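Local coordinates for dimethyl-sulfide monooxygenase (Hyphomicrobium sulfonivorans, PDB 6AK1), which catalyses the NADH-dependent oxidation of dimethyl sulfide to methanethiol and formaldehyde, using FMN as cofactor, at residues 64-67 / 71-74; 76-81 / 308-313. One frame throughout, in Å; residues are numbered along the deposited sequence.

Contact 1 of 2, residues 64-67 / 71-74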
loop_
_atom_site.group_PDB
_atom_site.type_symbol
_atom_site.label_atom_id
_atom_site.label_comp_id
_atom_site.label_asym_id
_atom_site.label_seq_id
_atom_site.Cartn_x
_atom_site.Cartn_y
_atom_site.Cartn_z
ATOM N N ASP A 64 3.656 -20.091 7.160
ATOM C CA ASP A 64 3.946 -21.454 7.588
ATOM C C ASP A 64 3.964 -21.614 9.109
ATOM O O ASP A 64 4.571 -22.562 9.610
ATOM C CB ASP A 64 5.280 -21.922 6.997
ATOM C CG ASP A 64 6.426 -20.952 7.272
ATOM O OD1 ASP A 64 6.268 -20.018 8.091
ATOM O OD2 ASP A 64 7.500 -21.137 6.664
ATOM N N VAL A 65 3.326 -20.713 9.855
ATOM C CA VAL A 65 3.298 -20.828 11.317
ATOM C C VAL A 65 2.230 -21.819 11.780
ATOM O O VAL A 65 2.499 -22.706 12.603
ATOM C CB VAL A 65 3.091 -19.442 11.956
ATOM C CG1 VAL A 65 2.730 -19.578 13.443
ATOM C CG2 VAL A 65 4.337 -18.586 11.763
ATOM N N TYR A 66 1.008 -21.678 11.279
ATOM C CA TYR A 66 -0.085 -22.540 11.712
ATOM C C TYR A 66 0.187 -23.987 11.344
ATOM O O TYR A 66 0.408 -24.314 10.170
ATOM C CB TYR A 66 -1.403 -22.077 11.100
ATOM C CG TYR A 66 -2.580 -22.971 11.426
ATOM C CD1 TYR A 66 -2.925 -23.258 12.753
ATOM C CD2 TYR A 66 -3.360 -23.512 10.412
ATOM C CE1 TYR A 66 -4.016 -24.085 13.053
ATOM C CE2 TYR A 66 -4.451 -24.322 10.698
ATOM C CZ TYR A 66 -4.770 -24.616 12.020
ATOM O OH TYR A 66 -5.860 -25.431 12.297
ATOM N N ARG A 67 0.182 -24.857 12.358
ATOM C CA ARG A 67 0.476 -26.279 12.199
ATOM C C ARG A 67 1.907 -26.538 11.730
ATOM O O ARG A 67 2.227 -27.659 11.319
ATOM C CB ARG A 67 -0.533 -26.961 11.250
ATOM C CG ARG A 67 -1.984 -26.690 11.620
ATOM C CD ARG A 67 -2.984 -27.463 10.759
ATOM N NE ARG A 67 -2.860 -28.912 10.901
ATOM C CZ ARG A 67 -3.727 -29.796 10.405
ATOM N NH1 ARG A 67 -4.789 -29.393 9.733
ATOM N NH2 ARG A 67 -3.528 -31.091 10.582
ATOM N N GLU A 71 1.126 -25.811 4.524
ATOM C CA GLU A 71 0.156 -26.629 3.801
ATOM C C GLU A 71 -1.249 -26.031 3.854
ATOM O O GLU A 71 -1.960 -26.022 2.844
ATOM C CB GLU A 71 0.125 -28.063 4.326
ATOM C CG GLU A 71 -0.999 -28.859 3.652
ATOM C CD GLU A 71 -1.252 -30.231 4.240
ATOM O OE1 GLU A 71 -0.866 -30.476 5.403
ATOM O OE2 GLU A 71 -1.856 -31.066 3.528
ATOM N N MET A 72 -1.679 -25.544 5.014
ATOM C CA MET A 72 -3.016 -24.962 5.079
ATOM C C MET A 72 -3.117 -23.696 4.233
ATOM O O MET A 72 -4.173 -23.430 3.648
ATOM C CB MET A 72 -3.398 -24.683 6.528
ATOM C CG MET A 72 -3.510 -25.969 7.379
ATOM S SD MET A 72 -4.595 -27.225 6.645
ATOM C CE MET A 72 -3.427 -28.501 6.278
ATOM N N ALA A 73 -2.030 -22.919 4.138
ATOM C CA ALA A 73 -2.028 -21.742 3.271
ATOM C C ALA A 73 -2.135 -22.130 1.796
ATOM O O ALA A 73 -2.838 -21.467 1.026
ATOM C CB ALA A 73 -0.766 -20.913 3.514
ATOM N N LEU A 74 -1.451 -23.200 1.383
ATOM C CA LEU A 74 -1.573 -23.670 0.003
ATOM C C LEU A 74 -2.987 -24.161 -0.304
ATOM O O LEU A 74 -3.505 -23.941 -1.408
ATOM C CB LEU A 74 -0.559 -24.787 -0.263
ATOM C CG LEU A 74 0.902 -24.348 -0.371
ATOM C CD1 LEU A 74 1.857 -25.550 -0.182
ATOM C CD2 LEU A 74 1.168 -23.651 -1.715
HETATM O O HOH W 1 -0.229 -26.031 7.520
#

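Contact 2 of 2, residues 76-81 / 308-313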
loop_
_atom_site.group_PDB
_atom_site.type_symbol
_atom_site.label_atom_id
_atom_site.label_comp_id
_atom_site.label_asym_id
_atom_site.label_seq_id
_atom_site.Cartn_x
_atom_site.Cartn_y
_atom_site.Cartn_z
ATOM N N ASP A 76 -5.930 -23.269 0.871
ATOM C CA ASP A 76 -6.871 -22.174 0.689
ATOM C C ASP A 76 -6.261 -20.991 -0.075
ATOM O O ASP A 76 -6.876 -19.921 -0.149
ATOM C CB ASP A 76 -7.402 -21.731 2.058
ATOM C CG ASP A 76 -8.540 -20.734 1.956
ATOM O OD1 ASP A 76 -9.470 -20.971 1.165
ATOM O OD2 ASP A 76 -8.481 -19.701 2.646
ATOM N N ALA A 77 -5.070 -21.166 -0.653
ATOM C CA ALA A 77 -4.421 -20.138 -1.470
ATOM C C ALA A 77 -4.278 -18.820 -0.718
ATOM O O ALA A 77 -4.482 -17.736 -1.280
ATOM C CB ALA A 77 -5.168 -19.922 -2.793
ATOM N N ASP A 78 -3.888 -18.910 0.558
ATOM C CA ASP A 78 -3.741 -17.748 1.442
ATOM C C ASP A 78 -2.397 -17.069 1.172
ATOM O O ASP A 78 -1.372 -17.387 1.784
ATOM C CB ASP A 78 -3.883 -18.169 2.900
ATOM C CG ASP A 78 -5.194 -18.893 3.153
ATOM O OD1 ASP A 78 -6.262 -18.247 3.047
ATOM O OD2 ASP A 78 -5.155 -20.117 3.406
ATOM N N GLN A 79 -2.429 -16.112 0.233
ATOM C CA GLN A 79 -1.287 -15.319 -0.223
ATOM C C GLN A 79 -0.180 -16.191 -0.811
ATOM O O GLN A 79 0.968 -15.756 -0.928
ATOM C CB GLN A 79 -0.773 -14.409 0.904
ATOM C CG GLN A 79 -1.862 -13.414 1.378
ATOM C CD GLN A 79 -1.331 -12.311 2.297
ATOM O OE1 GLN A 79 -0.123 -12.067 2.366
ATOM N NE2 GLN A 79 -2.241 -11.646 3.015
ATOM N N VAL A 80 -0.520 -17.422 -1.191
ATOM C CA VAL A 80 0.324 -18.254 -2.026
ATOM C C VAL A 80 -0.612 -19.058 -2.940
ATOM O O VAL A 80 -1.595 -19.619 -2.473
ATOM C CB VAL A 80 1.262 -19.172 -1.187
ATOM C CG1 VAL A 80 0.468 -20.130 -0.289
ATOM C CG2 VAL A 80 2.224 -19.950 -2.104
ATOM N N PRO A 81 -0.345 -19.079 -4.257
ATOM C CA PRO A 81 0.728 -18.389 -4.990
ATOM C C PRO A 81 0.590 -16.871 -4.983
ATOM O O PRO A 81 -0.511 -16.354 -4.834
ATOM C CB PRO A 81 0.588 -18.935 -6.421
ATOM C CG PRO A 81 -0.863 -19.364 -6.517
ATOM C CD PRO A 81 -1.195 -19.892 -5.151
ATOM N N MET A 308 -7.840 -18.984 7.471
ATOM C CA MET A 308 -7.644 -17.775 8.266
ATOM C C MET A 308 -6.661 -18.011 9.412
ATOM O O MET A 308 -5.988 -17.074 9.857
ATOM C CB MET A 308 -8.987 -17.270 8.799
ATOM C CG MET A 308 -8.918 -15.907 9.480
ATOM S SD MET A 308 -8.071 -14.608 8.516
ATOM C CE MET A 308 -9.108 -14.514 7.053
ATOM N N LEU A 309 -6.557 -19.252 9.898
ATOM C CA LEU A 309 -5.560 -19.562 10.918
ATOM C C LEU A 309 -4.148 -19.509 10.351
ATOM O O LEU A 309 -3.204 -19.125 11.056
ATOM C CB LEU A 309 -5.844 -20.933 11.531
ATOM C CG LEU A 309 -7.144 -20.950 12.338
ATOM C CD1 LEU A 309 -7.448 -22.352 12.866
ATOM C CD2 LEU A 309 -7.066 -19.953 13.471
ATOM N N ALA A 310 -3.975 -19.903 9.085
ATOM C CA ALA A 310 -2.675 -19.734 8.454
ATOM C C ALA A 310 -2.303 -18.263 8.382
ATOM O O ALA A 310 -1.162 -17.891 8.672
ATOM C CB ALA A 310 -2.669 -20.364 7.057
ATOM N N LEU A 311 -3.256 -17.408 8.003
ATOM C CA LEU A 311 -2.963 -15.982 7.887
ATOM C C LEU A 311 -2.681 -15.378 9.251
ATOM O O LEU A 311 -1.703 -14.638 9.419
ATOM C CB LEU A 311 -4.124 -15.246 7.204
ATOM C CG LEU A 311 -4.357 -15.458 5.699
ATOM C CD1 LEU A 311 -5.671 -14.826 5.265
ATOM C CD2 LEU A 311 -3.180 -14.910 4.862
ATOM N N TYR A 312 -3.520 -15.704 10.239
ATOM C CA TYR A 312 -3.276 -15.277 11.615
ATOM C C TYR A 312 -1.886 -15.681 12.081
ATOM O O TYR A 312 -1.167 -14.872 12.680
ATOM C CB TYR A 312 -4.344 -15.863 12.542
ATOM C CG TYR A 312 -5.594 -15.015 12.642
ATOM C CD1 TYR A 312 -5.985 -14.185 11.591
ATOM C CD2 TYR A 312 -6.377 -15.025 13.796
ATOM C CE1 TYR A 312 -7.136 -13.394 11.683
ATOM C CE2 TYR A 312 -7.529 -14.237 13.898
ATOM C CZ TYR A 312 -7.894 -13.423 12.837
ATOM O OH TYR A 312 -9.017 -12.636 12.926
ATOM N N GLY A 313 -1.481 -16.920 11.783
ATOM C CA GLY A 313 -0.162 -17.382 12.185
ATOM C C GLY A 313 0.947 -16.481 11.674
ATOM O O GLY A 313 1.825 -16.061 12.435
#

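Contact 1 of 2, residues 64-67 / 71-74
M72 sets its CG against both Y66 and R67 and brings its sulfur and methyl to the R67 guanidinium alone, joining the loop 64-67 to the short helix 71-75. Both belong to the excursion that follows strand 53-57 of the TIM barrel of this luciferase-like monooxygenase. At the start of the helix, E71 OE1 stays 5.9 Å from R67 NH2, without contact and with probably no more than a weak attraction between opposite charges; the E71 backbone N is held by S69 OG. M72 follows and carries the contact. Its backbone N, in the opening turn of the helix, donates to a water at 2.9 Å. The same water reaches the Y66 carbonyl O at 3.2 Å, probably as donor, and so bridges loop and helix. With M72 CG anti to the carbonyl carbon and beside the backbone N (chi1 -64°), that atom meets both neighbours: Y66 CE2 approaches it to 3.8 Å and R67 CD to 3.7 Å. The methionine comes obliquely to the Y66 ring, touching CD2 and CE2. Within the loop, R67 CG sits 3.3 Å above the centre of one face of that ring. A bend at chi2 (-52°) carries the end of the M72 chain to R67, where NH1 lies 3.8 Å from both SD and CE. The polar ends are tied to helix 305-316: E306 OE2 takes a hydrogen bond from Y66 OH and forms a salt bridge with R67 NH1. A73, the next residue, rests its methyl CB on A310 of that same helix.

Contact 2 of 2, residues 76-81 / 308-313
L311 of helix 305-316 puts its branched end against D78 and Q79, in the loop that leaves helix 71-75. Van der Waals packing makes this buried contact. L311 CD2 lies 3.9 Å from D78 CB, while CD1 runs beside the carboxylate, 4.1 Å from OD1. The preceding residue, A310, brings CB to 4.4 Å from D78 OD2. The Q79 chain, extended beyond CG, crosses the leucine at about a right angle; its NE2 is 3.9 Å from L311 CD2. An alanine in place of L311 would probably open a gap beside D78 CB and leave the Q79 amide uncovered on that side. The polar contacts run within the loop and beyond it. Q79 OE1 bonds to Y63 OH and NE2 to H17 O, which fix the amide's rotation. D76 OD2 and D78 OD1 approach to 2.7 Å, while W23 NE1 bonds to D76 OD1. The backbone here is a Schellman motif, with A77 at positive phi (55°) ending the helix, followed by an inverse gamma turn centred on D78. Two carboxylate oxygens this near, with the L311 methyl CD1 beside the one from D78, imply that one acid probably keeps its proton.

Contacts 1 and 2 follow each other along the chain, their centres about 7 Å apart, and the helix of contact 1, 71-75, leads into the loop of contact 2. The clearest link is at the end of that helix, where A73 O in contact 1 probably accepts a hydrogen bond from D78 N in contact 2 (2.8 Å). The loop of contact 1 also packs on the helix of contact 2: Y66 CB lies 3.5 Å from L309 O, and V65 CG2 lies 3.6 Å from G313 O. Contact 2 is the nearer to the FMN site, with the Q79 side chain about 8 Å from that of D58 and about 10 Å from that of T104, both of which probably bind FMN, as in related enzymes; contact 1 lies away from that site.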